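Local coordinates for protein DNA ligase (Archaeoglobus fulgidus, PDB 3GDE) that probably seals nicks in double-stranded DNA during replication, recombination and repair, using ATP and passing through an adenylated lysine intermediate, at residues I487-Q490 / V495-I498; T480-P485 / P499-E504; E85-E90 / G95-Q100; L68-L73 / V79-I84; R15-S20 / L158-L163. All coordinates share one frame; numbering follows the deposited sequence.

Interaction 1: residues I487-Q490 / V495-I498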
# COMPACT_ATOMS: atom_id res chain seq x y z
N ILE A 487 9.52 -0.06 -19.39
CA ILE A 487 10.79 -0.74 -19.67
C ILE A 487 11.96 0.23 -19.54
O ILE A 487 12.02 1.28 -20.20
CB ILE A 487 10.83 -1.49 -21.03
CG1 ILE A 487 9.90 -2.72 -21.00
CG2 ILE A 487 12.26 -1.93 -21.36
CD1 ILE A 487 9.55 -3.29 -22.38
N VAL A 488 12.89 -0.16 -18.68
CA VAL A 488 13.93 0.72 -18.21
C VAL A 488 15.30 0.04 -18.47
O VAL A 488 16.36 0.63 -18.31
CB VAL A 488 13.63 1.04 -16.72
CG1 VAL A 488 14.50 0.22 -15.76
CG2 VAL A 488 13.73 2.51 -16.46
N SER A 489 15.23 -1.21 -18.90
CA SER A 489 16.40 -1.97 -19.31
C SER A 489 15.91 -3.05 -20.26
O SER A 489 14.88 -3.68 -20.01
CB SER A 489 17.11 -2.60 -18.09
OG SER A 489 18.08 -3.56 -18.48
N GLN A 490 16.61 -3.21 -21.37
CA GLN A 490 16.38 -4.35 -22.26
C GLN A 490 17.69 -4.93 -22.75
O GLN A 490 18.41 -4.29 -23.54
CB GLN A 490 15.47 -3.99 -23.44
CG GLN A 490 15.12 -5.21 -24.28
CD GLN A 490 13.95 -5.01 -25.23
OE1 GLN A 490 13.06 -4.20 -24.99
NE2 GLN A 490 13.95 -5.78 -26.31
N VAL A 495 13.95 -7.87 -19.90
CA VAL A 495 13.63 -6.47 -19.60
C VAL A 495 13.48 -6.25 -18.09
O VAL A 495 13.15 -7.18 -17.34
CB VAL A 495 12.38 -5.91 -20.37
CG1 VAL A 495 12.61 -5.88 -21.87
CG2 VAL A 495 11.10 -6.68 -20.04
N GLU A 496 13.77 -5.03 -17.65
CA GLU A 496 13.50 -4.61 -16.29
C GLU A 496 12.46 -3.49 -16.32
O GLU A 496 12.41 -2.71 -17.27
CB GLU A 496 14.79 -4.17 -15.58
CG GLU A 496 15.81 -5.31 -15.41
CD GLU A 496 17.17 -4.87 -14.85
OE1 GLU A 496 18.08 -5.73 -14.75
OE2 GLU A 496 17.34 -3.67 -14.51
N PHE A 497 11.61 -3.46 -15.30
CA PHE A 497 10.56 -2.45 -15.19
C PHE A 497 10.76 -1.52 -14.00
O PHE A 497 11.36 -1.89 -13.00
CB PHE A 497 9.18 -3.10 -15.02
CG PHE A 497 8.86 -4.11 -16.07
CD1 PHE A 497 8.72 -5.44 -15.74
CD2 PHE A 497 8.71 -3.73 -17.40
CE1 PHE A 497 8.43 -6.39 -16.71
CE2 PHE A 497 8.43 -4.67 -18.38
CZ PHE A 497 8.29 -6.00 -18.03
N ILE A 498 10.25 -0.30 -14.16
CA ILE A 498 9.91 0.58 -13.04
C ILE A 498 8.90 -0.17 -12.17
O ILE A 498 7.83 -0.54 -12.66
CB ILE A 498 9.26 1.90 -13.53
CG1 ILE A 498 10.25 2.75 -14.33
CG2 ILE A 498 8.66 2.71 -12.36
CD1 ILE A 498 9.59 3.65 -15.34
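I487 lays CG1 alongside the ring of F497, 3.6 Å from its CE2, the two side chains pointing the same way. Its other branch, CG2, stands anti to the backbone N (chi1 of I487 -69°) and meets V495 CG1 at 4.0 Å. Next comes V488, whose N donates a fairly straight bond to E496 O (3.0 Å, 161° at the hydrogen). Its side chain points at the partner strand instead of to one face, and CG2 lies 4.1 Å from I498 CG1, the two side chains crossing at about a right angle. S489 returns the backbone bond, its O taking E496 N at 2.9 Å, while on the face it shares with E496, S489 CB rests 3.7 Å from E496 OE2. Q490, back on the face of I487, V495 and F497, runs extended beside V495, with CG 3.5 Å from V495 CG1, and W437 of strand 428-437 packs on the same face. Because V488 and S489 both stand opposite E496, the register slips by one residue, and the psi of -8° at V488 turns its carbonyl out of the regular pattern. This is a classic beta bulge in an antiparallel hairpin, here within the OB-fold domain of the ligase.

Interaction 2: residues T480-P485 / P499-E504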
# COMPACT_ATOMS: atom_id res chain seq x y z
N THR A 480 1.40 -6.79 -21.41
CA THR A 480 2.42 -6.25 -22.32
C THR A 480 2.17 -4.76 -22.58
O THR A 480 3.10 -3.96 -22.55
CB THR A 480 2.47 -7.04 -23.67
OG1 THR A 480 2.83 -8.41 -23.42
CG2 THR A 480 3.47 -6.41 -24.65
N GLU A 481 0.91 -4.40 -22.80
CA GLU A 481 0.57 -3.01 -23.08
C GLU A 481 0.79 -2.10 -21.88
O GLU A 481 1.23 -0.96 -22.03
CB GLU A 481 -0.86 -2.86 -23.62
CG GLU A 481 -1.09 -3.55 -24.98
CD GLU A 481 -0.25 -2.96 -26.10
OE1 GLU A 481 0.69 -3.65 -26.59
OE2 GLU A 481 -0.51 -1.78 -26.47
N MET A 482 0.51 -2.60 -20.68
CA MET A 482 0.71 -1.80 -19.48
C MET A 482 2.16 -1.76 -18.97
O MET A 482 2.52 -0.85 -18.23
CB MET A 482 -0.28 -2.16 -18.37
CG MET A 482 -0.00 -3.44 -17.59
SD MET A 482 -1.33 -3.69 -16.39
CE MET A 482 -2.65 -4.26 -17.47
N PHE A 483 2.98 -2.71 -19.41
CA PHE A 483 4.38 -2.80 -18.99
C PHE A 483 5.37 -2.14 -19.92
O PHE A 483 6.43 -1.68 -19.48
CB PHE A 483 4.81 -4.25 -18.90
CG PHE A 483 4.61 -4.85 -17.57
CD1 PHE A 483 4.90 -4.12 -16.42
CD2 PHE A 483 4.18 -6.17 -17.45
CE1 PHE A 483 4.73 -4.67 -15.19
CE2 PHE A 483 4.01 -6.74 -16.23
CZ PHE A 483 4.28 -5.99 -15.08
N ARG A 484 5.04 -2.16 -21.21
CA ARG A 484 5.88 -1.58 -22.25
C ARG A 484 6.46 -0.19 -21.88
O ARG A 484 7.68 -0.02 -21.96
CB ARG A 484 5.13 -1.55 -23.60
CG ARG A 484 6.01 -1.16 -24.77
CD ARG A 484 5.27 -1.27 -26.11
NE ARG A 484 5.60 -2.51 -26.81
CZ ARG A 484 4.72 -3.45 -27.15
NH1 ARG A 484 3.42 -3.31 -26.87
NH2 ARG A 484 5.15 -4.54 -27.79
N PRO A 485 5.61 0.78 -21.46
CA PRO A 485 6.13 2.13 -21.12
C PRO A 485 7.13 2.14 -19.97
O PRO A 485 7.93 3.06 -19.85
CB PRO A 485 4.87 2.89 -20.70
CG PRO A 485 3.73 2.13 -21.27
CD PRO A 485 4.14 0.70 -21.28
N PRO A 499 9.24 -0.43 -10.90
CA PRO A 499 8.31 -1.13 -10.00
C PRO A 499 6.98 -0.37 -9.87
O PRO A 499 6.97 0.82 -9.57
CB PRO A 499 9.06 -1.18 -8.66
CG PRO A 499 10.22 -0.23 -8.81
CD PRO A 499 10.53 -0.14 -10.26
N LYS A 500 5.87 -1.06 -10.12
CA LYS A 500 4.58 -0.41 -10.28
C LYS A 500 3.43 -1.40 -10.03
O LYS A 500 2.58 -1.20 -9.17
CB LYS A 500 4.48 0.16 -11.70
CG LYS A 500 3.83 1.52 -11.82
CD LYS A 500 2.38 1.43 -12.18
CE LYS A 500 1.99 2.56 -13.12
NZ LYS A 500 0.60 3.03 -12.87
N TYR A 501 3.45 -2.50 -10.77
CA TYR A 501 2.33 -3.43 -10.75
C TYR A 501 2.58 -4.61 -9.82
O TYR A 501 3.72 -5.06 -9.65
CB TYR A 501 1.98 -3.88 -12.17
CG TYR A 501 1.50 -2.73 -13.04
CD1 TYR A 501 2.26 -2.27 -14.12
CD2 TYR A 501 0.30 -2.06 -12.74
CE1 TYR A 501 1.83 -1.21 -14.90
CE2 TYR A 501 -0.14 -0.99 -13.51
CZ TYR A 501 0.63 -0.57 -14.60
OH TYR A 501 0.19 0.49 -15.39
N VAL A 502 1.51 -5.08 -9.19
CA VAL A 502 1.59 -6.18 -8.24
C VAL A 502 0.73 -7.35 -8.76
O VAL A 502 -0.43 -7.15 -9.14
CB VAL A 502 1.12 -5.71 -6.82
CG1 VAL A 502 0.91 -6.89 -5.88
CG2 VAL A 502 2.12 -4.70 -6.23
N PHE A 503 1.30 -8.55 -8.80
CA PHE A 503 0.55 -9.76 -9.17
C PHE A 503 0.18 -10.54 -7.92
O PHE A 503 0.98 -10.63 -6.99
CB PHE A 503 1.40 -10.70 -10.04
CG PHE A 503 1.61 -10.25 -11.45
CD1 PHE A 503 0.96 -9.14 -11.97
CD2 PHE A 503 2.48 -10.97 -12.28
CE1 PHE A 503 1.17 -8.74 -13.28
CE2 PHE A 503 2.69 -10.59 -13.60
CZ PHE A 503 2.04 -9.46 -14.10
N GLU A 504 -1.02 -11.11 -7.89
CA GLU A 504 -1.32 -12.19 -6.95
C GLU A 504 -0.76 -13.51 -7.50
O GLU A 504 -1.09 -13.91 -8.63
CB GLU A 504 -2.81 -12.31 -6.65
CG GLU A 504 -3.12 -13.37 -5.57
CD GLU A 504 -4.59 -13.49 -5.22
OE1 GLU A 504 -5.39 -12.61 -5.61
OE2 GLU A 504 -4.94 -14.48 -4.52
O HOH W 1 1.40 1.46 -17.63
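M482 O and Y501 OH are joined through one water molecule, which donates to M482 O at 2.6 Å and lies 2.7 Å from Y501 OH, near the plane of the tyrosine ring at its edge. The same two residues meet a second time through sulfur. M482 SD sits over the centre of the Y501 ring, 4.1 Å from the centroid and only 9° off the normal, a Met-aromatic contact. The methionine gets there by tucking CG between its backbone N and carbonyl carbon (chi1 77°), which also sets CG 3.9 Å from Y501 CE1. K500 CD takes the opposite face of the ring, toward its rim, so the tyrosine is sandwiched between aliphatic and sulfur-bearing chains. F483 meets the ring differently: Y501 turns its edge to the F483 face in an offset edge-to-face pair with planes at 75°, and Y501 CD1 approaches F483 CE1 to 3.6 Å. F503, its side chain coming from the direction opposite to that of F483, reaches the edge of the F483 ring, its CZ 4.0 Å from F483 CE2. F483, Y501 and F503 thus form a small aromatic cluster. L530 of strand 526-530 touches M482, Y501 and F503, F497 stacks on F483, and V432 of strand 428-437 touches F483 and F503, so the helix that follows the third strand of the OB fold is packed against the barrel.

Interaction 3: residues E85-E90 / G95-Q100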
# COMPACT_ATOMS: atom_id res chain seq x y z
N GLU A 85 12.85 8.24 -24.65
CA GLU A 85 12.56 6.84 -24.34
C GLU A 85 13.80 5.96 -24.47
O GLU A 85 14.07 5.13 -23.60
CB GLU A 85 11.39 6.32 -25.19
CG GLU A 85 10.06 6.95 -24.76
CD GLU A 85 8.93 6.77 -25.76
OE1 GLU A 85 9.19 6.35 -26.91
OE2 GLU A 85 7.77 7.05 -25.38
N SER A 86 14.61 6.17 -25.51
CA SER A 86 15.85 5.41 -25.62
C SER A 86 16.82 5.78 -24.49
O SER A 86 17.58 4.93 -24.03
CB SER A 86 16.51 5.59 -27.00
OG SER A 86 17.40 6.69 -27.00
N MET A 87 16.77 7.03 -24.05
CA MET A 87 17.57 7.50 -22.92
C MET A 87 17.19 6.79 -21.61
O MET A 87 18.07 6.49 -20.81
CB MET A 87 17.46 9.01 -22.75
CG MET A 87 18.13 9.85 -23.84
SD MET A 87 17.86 11.63 -23.62
CE MET A 87 19.10 11.99 -22.36
N ILE A 88 15.90 6.52 -21.38
CA ILE A 88 15.47 5.79 -20.17
C ILE A 88 16.05 4.37 -20.12
O ILE A 88 16.41 3.89 -19.06
CB ILE A 88 13.93 5.79 -19.94
CG1 ILE A 88 13.63 5.78 -18.44
CG2 ILE A 88 13.23 4.62 -20.67
CD1 ILE A 88 12.17 5.59 -18.07
N ARG A 89 16.16 3.73 -21.28
CA ARG A 89 16.75 2.39 -21.40
C ARG A 89 18.28 2.45 -21.31
O ARG A 89 18.92 1.49 -20.90
CB ARG A 89 16.29 1.70 -22.68
CG ARG A 89 14.78 1.44 -22.72
CD ARG A 89 14.35 0.67 -23.97
NE ARG A 89 14.47 1.45 -25.20
CZ ARG A 89 13.51 2.21 -25.73
NH1 ARG A 89 12.33 2.32 -25.14
NH2 ARG A 89 13.74 2.86 -26.87
N GLU A 90 18.85 3.59 -21.70
CA GLU A 90 20.28 3.85 -21.53
C GLU A 90 20.64 4.12 -20.07
O GLU A 90 21.54 3.48 -19.52
CB GLU A 90 20.71 5.04 -22.40
CG GLU A 90 22.17 5.48 -22.21
CD GLU A 90 22.54 6.74 -23.00
OE1 GLU A 90 23.67 7.24 -22.78
OE2 GLU A 90 21.72 7.24 -23.83
N GLY A 95 14.51 9.72 -13.88
CA GLY A 95 15.08 10.79 -13.07
C GLY A 95 16.43 11.23 -13.62
O GLY A 95 16.66 12.43 -13.81
N LEU A 96 17.30 10.26 -13.91
CA LEU A 96 18.62 10.54 -14.47
C LEU A 96 18.54 11.12 -15.88
O LEU A 96 19.41 11.90 -16.29
CB LEU A 96 19.50 9.28 -14.44
CG LEU A 96 19.86 8.71 -13.07
CD1 LEU A 96 20.61 7.39 -13.21
CD2 LEU A 96 20.68 9.70 -12.24
N VAL A 97 17.50 10.74 -16.61
CA VAL A 97 17.26 11.31 -17.93
C VAL A 97 16.81 12.77 -17.82
O VAL A 97 17.31 13.63 -18.54
CB VAL A 97 16.22 10.50 -18.73
CG1 VAL A 97 15.86 11.21 -20.04
CG2 VAL A 97 16.75 9.10 -19.01
N ALA A 98 15.85 13.04 -16.93
CA ALA A 98 15.39 14.40 -16.69
C ALA A 98 16.57 15.31 -16.30
O ALA A 98 16.73 16.39 -16.87
CB ALA A 98 14.30 14.43 -15.63
N GLU A 99 17.40 14.85 -15.36
CA GLU A 99 18.62 15.54 -14.96
C GLU A 99 19.52 15.90 -16.15
O GLU A 99 20.03 17.02 -16.24
CB GLU A 99 19.39 14.71 -13.95
CG GLU A 99 20.65 15.39 -13.40
CD GLU A 99 21.59 14.44 -12.67
OE1 GLU A 99 21.32 13.21 -12.62
OE2 GLU A 99 22.61 14.91 -12.15
N GLN A 100 19.68 14.95 -17.06
CA GLN A 100 20.52 15.13 -18.24
C GLN A 100 19.92 16.12 -19.22
O GLN A 100 20.64 16.97 -19.75
CB GLN A 100 20.77 13.77 -18.91
CG GLN A 100 22.17 13.63 -19.48
CD GLN A 100 23.25 14.14 -18.53
OE1 GLN A 100 23.34 13.71 -17.37
NE2 GLN A 100 24.08 15.06 -19.01
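Flat groups play little part where M87 and Q100 meet: the glutamine amide leads away, and it is Q100 CB that lies 4.2 Å from M87 CE. The guanidinium of R89, remote from the other helix, instead lays one face over the carbonyl O of E85 in its own helix. Most of the contact is made by V97, whose CG2 rests on the backbone of helix 81-91 at M87 and I88 while CG1 faces the M87 side chain. With CG1 anti to its backbone N (chi1 173°), V97 sends CG2 toward the main chain, 3.4 Å from M87 O and 3.6 Å from I88 N. Both methyls also bear on M87 CB, CG1 being 3.8 Å away from it. The methionine then bends at chi3 (80°), bringing CE back to 4.1 Å from V97 CG1, so that its tail curls along the valine and on to Q100. Such close seating of a small side chain goes with a CA-CA separation of 6.2 Å between I88 and V97 and short-segment axes that come within 9.0 Å at an angle of 120°. I84 and Y91 add further cover to V97. The arrangement is that of two consecutive helices, joined by a very short link and steeply crossed, packing through a valine in the all-helical DNA-binding domain of an ATP-dependent DNA ligase.

Interaction 4: residues L68-L73 / V79-I84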
# COMPACT_ATOMS: atom_id res chain seq x y z
N LEU A 68 2.82 11.42 -19.52
CA LEU A 68 2.75 12.86 -19.24
C LEU A 68 4.12 13.45 -18.97
O LEU A 68 4.41 14.57 -19.39
CB LEU A 68 1.82 13.16 -18.06
CG LEU A 68 0.33 13.31 -18.37
CD1 LEU A 68 -0.24 12.04 -18.99
CD2 LEU A 68 -0.43 13.67 -17.11
N LEU A 69 4.97 12.69 -18.27
CA LEU A 69 6.35 13.10 -18.01
C LEU A 69 7.16 13.24 -19.30
O LEU A 69 7.92 14.22 -19.47
CB LEU A 69 7.05 12.13 -17.05
CG LEU A 69 7.15 12.48 -15.56
CD1 LEU A 69 5.95 13.27 -15.07
CD2 LEU A 69 7.34 11.23 -14.72
N TYR A 70 7.01 12.28 -20.21
CA TYR A 70 7.66 12.32 -21.52
C TYR A 70 7.34 13.60 -22.31
O TYR A 70 8.24 14.28 -22.79
CB TYR A 70 7.32 11.08 -22.35
CG TYR A 70 8.15 9.86 -22.01
CD1 TYR A 70 7.54 8.67 -21.61
CD2 TYR A 70 9.54 9.90 -22.08
CE1 TYR A 70 8.30 7.55 -21.30
CE2 TYR A 70 10.30 8.79 -21.77
CZ TYR A 70 9.67 7.61 -21.38
OH TYR A 70 10.44 6.52 -21.09
N GLU A 71 6.05 13.91 -22.43
CA GLU A 71 5.61 15.11 -23.13
C GLU A 71 6.16 16.40 -22.52
O GLU A 71 6.56 17.31 -23.26
CB GLU A 71 4.08 15.18 -23.18
CG GLU A 71 3.39 13.90 -23.67
CD GLU A 71 3.28 13.82 -25.18
OE1 GLU A 71 4.30 13.57 -25.85
OE2 GLU A 71 2.15 13.97 -25.70
N ALA A 72 6.18 16.49 -21.19
CA ALA A 72 6.73 17.66 -20.50
C ALA A 72 8.22 17.79 -20.75
O ALA A 72 8.72 18.89 -21.01
CB ALA A 72 6.44 17.60 -19.00
N LEU A 73 8.93 16.68 -20.69
CA LEU A 73 10.36 16.64 -20.97
C LEU A 73 10.67 16.99 -22.43
O LEU A 73 11.67 17.65 -22.71
CB LEU A 73 10.96 15.28 -20.56
CG LEU A 73 11.10 15.03 -19.04
CD1 LEU A 73 11.40 13.57 -18.71
CD2 LEU A 73 12.15 15.94 -18.42
N VAL A 79 14.01 17.84 -27.30
CA VAL A 79 14.30 16.50 -27.83
C VAL A 79 13.03 15.67 -27.95
O VAL A 79 12.14 15.73 -27.09
CB VAL A 79 15.45 15.74 -27.06
CG1 VAL A 79 16.31 16.69 -26.23
CG2 VAL A 79 14.91 14.63 -26.21
N LYS A 80 12.92 14.90 -29.04
CA LYS A 80 11.68 14.17 -29.31
C LYS A 80 11.52 12.99 -28.37
O LYS A 80 12.50 12.45 -27.85
CB LYS A 80 11.57 13.75 -30.78
CG LYS A 80 11.51 14.91 -31.77
CD LYS A 80 10.14 15.66 -31.78
CE LYS A 80 10.09 16.89 -30.84
NZ LYS A 80 11.14 17.92 -31.13
N ARG A 81 10.27 12.59 -28.16
CA ARG A 81 9.92 11.56 -27.18
C ARG A 81 10.65 10.23 -27.42
O ARG A 81 11.10 9.60 -26.46
CB ARG A 81 8.41 11.36 -27.11
CG ARG A 81 7.98 10.44 -25.98
CD ARG A 81 6.48 10.43 -25.80
NE ARG A 81 6.11 9.23 -25.06
CZ ARG A 81 4.88 8.95 -24.63
NH1 ARG A 81 3.88 9.79 -24.85
NH2 ARG A 81 4.67 7.82 -23.96
N SER A 82 10.78 9.84 -28.69
CA SER A 82 11.48 8.60 -29.06
C SER A 82 12.92 8.57 -28.56
O SER A 82 13.40 7.54 -28.10
CB SER A 82 11.43 8.37 -30.58
OG SER A 82 12.13 9.40 -31.28
N GLU A 83 13.60 9.71 -28.62
CA GLU A 83 14.95 9.83 -28.05
C GLU A 83 14.98 9.78 -26.51
O GLU A 83 15.86 9.15 -25.93
CB GLU A 83 15.66 11.09 -28.56
CG GLU A 83 17.16 11.14 -28.24
CD GLU A 83 17.90 12.28 -28.93
OE1 GLU A 83 17.39 12.84 -29.94
OE2 GLU A 83 19.01 12.62 -28.47
N ILE A 84 14.02 10.44 -25.86
CA ILE A 84 13.92 10.42 -24.40
C ILE A 84 13.64 8.99 -23.89
O ILE A 84 14.14 8.60 -22.83
CB ILE A 84 12.83 11.40 -23.86
CG1 ILE A 84 13.05 12.81 -24.43
CG2 ILE A 84 12.84 11.42 -22.32
CD1 ILE A 84 12.03 13.87 -23.99
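The Y70 ring and the R81 guanidinium run nearly parallel, their planes 14° apart, while the side chains cross at about a right angle. What covers a guanidinium face is Y70 CB, 3.5 Å from R81 NE, and R81 NH2 reaches 3.8 Å from Y70 CD1. An extended chain leaving anti to the backbone N (chi1 -172°) carries the arginine to Y70 and E71. At the guanidinium edge stands E71 OE1, 3.9 Å from R81 NH1, a long salt bridge with the carboxylate and guanidinium planes 64° apart. The firmer partner of the arginine is E85 in its own helix, which binds NE. E74 OE2 lies close to E71 OE1, and the arginine would probably ease that crowding of negative charge. I84 meets the tyrosine at its edge, sliding past it in the opposite direction. Its CG2 comes in the ring plane, 3.6 Å from Y70 CD2. Its longer branch ends in CD1, 3.9 Å from L73 CB and close to the backbone of that residue. Helix 81-91, with K80 as its N-cap, thus packs beside 66-77, and both lean on helix 94-108: L94 meets Y70 and A98 meets L73 from helix 66-77, and V97 meets I84 from helix 81-91, while L68 and A72 on helix 66-77 contact helix 135-149.

Interaction 5: residues R15-S20 / L158-L163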
# COMPACT_ATOMS: atom_id res chain seq x y z
N ARG A 15 23.19 12.67 -1.90
CA ARG A 15 24.22 12.20 -0.99
C ARG A 15 23.85 10.88 -0.30
O ARG A 15 24.72 10.08 0.03
CB ARG A 15 24.58 13.30 0.01
CG ARG A 15 25.69 14.22 -0.47
CD ARG A 15 25.65 15.62 0.18
NE ARG A 15 25.13 16.62 -0.75
CZ ARG A 15 25.87 17.33 -1.60
NH1 ARG A 15 27.19 17.19 -1.62
NH2 ARG A 15 25.29 18.20 -2.42
N LEU A 16 22.55 10.65 -0.10
CA LEU A 16 22.06 9.42 0.52
C LEU A 16 22.20 8.20 -0.38
O LEU A 16 22.23 7.07 0.11
CB LEU A 16 20.59 9.56 0.92
CG LEU A 16 20.17 10.51 2.04
CD1 LEU A 16 18.67 10.39 2.22
CD2 LEU A 16 20.91 10.24 3.35
N GLU A 17 22.25 8.42 -1.69
CA GLU A 17 22.37 7.34 -2.67
C GLU A 17 23.65 6.51 -2.49
O GLU A 17 23.66 5.31 -2.73
CB GLU A 17 22.32 7.89 -4.10
CG GLU A 17 21.03 8.58 -4.44
CD GLU A 17 20.60 8.38 -5.88
OE1 GLU A 17 21.26 7.62 -6.61
OE2 GLU A 17 19.57 8.99 -6.26
N LYS A 18 24.71 7.18 -2.06
CA LYS A 18 26.02 6.56 -1.85
C LYS A 18 26.04 5.71 -0.58
O LYS A 18 26.86 4.79 -0.45
CB LYS A 18 27.08 7.68 -1.80
CG LYS A 18 28.41 7.39 -1.09
CD LYS A 18 28.44 8.01 0.33
CE LYS A 18 29.85 8.29 0.80
NZ LYS A 18 30.48 9.41 0.02
N ILE A 19 25.12 5.99 0.33
CA ILE A 19 25.14 5.40 1.66
C ILE A 19 24.29 4.13 1.68
O ILE A 19 23.09 4.15 1.37
CB ILE A 19 24.69 6.42 2.73
CG1 ILE A 19 25.66 7.61 2.75
CG2 ILE A 19 24.60 5.78 4.11
CD1 ILE A 19 25.07 8.90 3.31
N SER A 20 24.92 3.02 2.05
CA SER A 20 24.24 1.74 2.09
C SER A 20 23.86 1.31 3.51
O SER A 20 22.95 0.51 3.69
CB SER A 20 25.05 0.66 1.36
OG SER A 20 26.20 0.29 2.08
N LEU A 158 12.18 15.20 -8.66
CA LEU A 158 10.79 15.52 -9.00
C LEU A 158 10.20 14.37 -9.80
O LEU A 158 9.07 13.93 -9.56
CB LEU A 158 10.71 16.80 -9.84
CG LEU A 158 10.07 18.09 -9.32
CD1 LEU A 158 9.76 18.08 -7.83
CD2 LEU A 158 10.88 19.35 -9.70
N THR A 159 10.99 13.89 -10.75
CA THR A 159 10.59 12.80 -11.63
C THR A 159 10.43 11.51 -10.82
O THR A 159 9.41 10.82 -10.94
CB THR A 159 11.62 12.63 -12.77
OG1 THR A 159 11.68 13.85 -13.54
CG2 THR A 159 11.27 11.46 -13.70
N ARG A 160 11.41 11.21 -9.98
CA ARG A 160 11.39 10.00 -9.16
C ARG A 160 10.25 10.02 -8.15
O ARG A 160 9.67 8.98 -7.84
CB ARG A 160 12.74 9.79 -8.47
CG ARG A 160 13.84 9.36 -9.43
CD ARG A 160 15.03 8.82 -8.70
NE ARG A 160 16.19 8.64 -9.56
CZ ARG A 160 17.41 8.38 -9.10
NH1 ARG A 160 17.62 8.27 -7.80
NH2 ARG A 160 18.44 8.25 -9.93
N LEU A 161 9.94 11.21 -7.65
CA LEU A 161 8.85 11.42 -6.71
C LEU A 161 7.50 11.12 -7.35
O LEU A 161 6.72 10.34 -6.81
CB LEU A 161 8.90 12.86 -6.14
CG LEU A 161 7.87 13.37 -5.14
CD1 LEU A 161 7.66 12.42 -3.96
CD2 LEU A 161 8.28 14.77 -4.63
N ILE A 162 7.24 11.71 -8.52
CA ILE A 162 6.03 11.42 -9.32
C ILE A 162 5.89 9.92 -9.65
O ILE A 162 4.79 9.38 -9.66
CB ILE A 162 6.01 12.26 -10.62
CG1 ILE A 162 5.86 13.76 -10.31
CG2 ILE A 162 4.88 11.78 -11.58
CD1 ILE A 162 6.24 14.66 -11.44
N LEU A 163 7.01 9.26 -9.92
CA LEU A 163 7.05 7.83 -10.21
C LEU A 163 7.09 6.97 -8.93
O LEU A 163 7.11 5.75 -9.02
CB LEU A 163 8.25 7.50 -11.11
CG LEU A 163 8.14 8.09 -12.53
CD1 LEU A 163 9.41 7.87 -13.33
CD2 LEU A 163 6.92 7.56 -13.27
O HOH W 2 20.94 7.38 -9.18
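E17 and R160 form a salt bridge in the all-helical DNA-binding domain of the ligase, joining the end of helix 6-16 to helix 152-162 far along the chain. The side chains approach from opposite directions across a 13.0 Å gap between their CA atoms. R160 NH1 donates to E17 OE2 at 2.6 Å, a short but bent bond of 130° at the hydrogen. The nitrogen meets the syn side of the oxygen, lying 28° out of the carboxylate plane, and the two flat groups are turned 32° against each other. Here one oxygen meets one nitrogen directly. Y157 OH bonds the same OE2, so two groups grip that oxygen and the carboxylate is held from within helix 152-162 twice over. Further out, R160, extended from CG to NE, is positioned by its other partners: D93 OD2 forms a salt bridge to NE, and M166 O is a second acceptor for NH1. With NH2 bound to water, all three guanidinium nitrogens are engaged, and the arginine's rotation is well determined. That water, near the guanidinium plane at its edge, donates to E17 OE1 at 2.6 Å and accepts from R160 NH2 at 2.8 Å.

The five contacts lie within two domains, which meet where interaction 1 touches interaction 3. Interactions 1 and 2 share the OB-fold domain, with interaction 1 nested in the loop of interaction 2 and F497 CE2 3.7 Å from F483 CB. Interactions 3, 4 and 5 belong to the DNA-binding domain. Along the chain both 3 and 4 lie inside the long loop closed by 5. Helix 81-91 serves 3 and 4, V97 CG1 meeting I84 CG2 at 3.8 Å, and A98 CB touches T159 OG1 of interaction 5 at 3.4 Å. The two groups touch chiefly through I88, whose CD1 is 3.8 Å from V488 CG2, with R89 beside it, consistent with the closed conformation. All five lie away from the predicted adenylation site at K252.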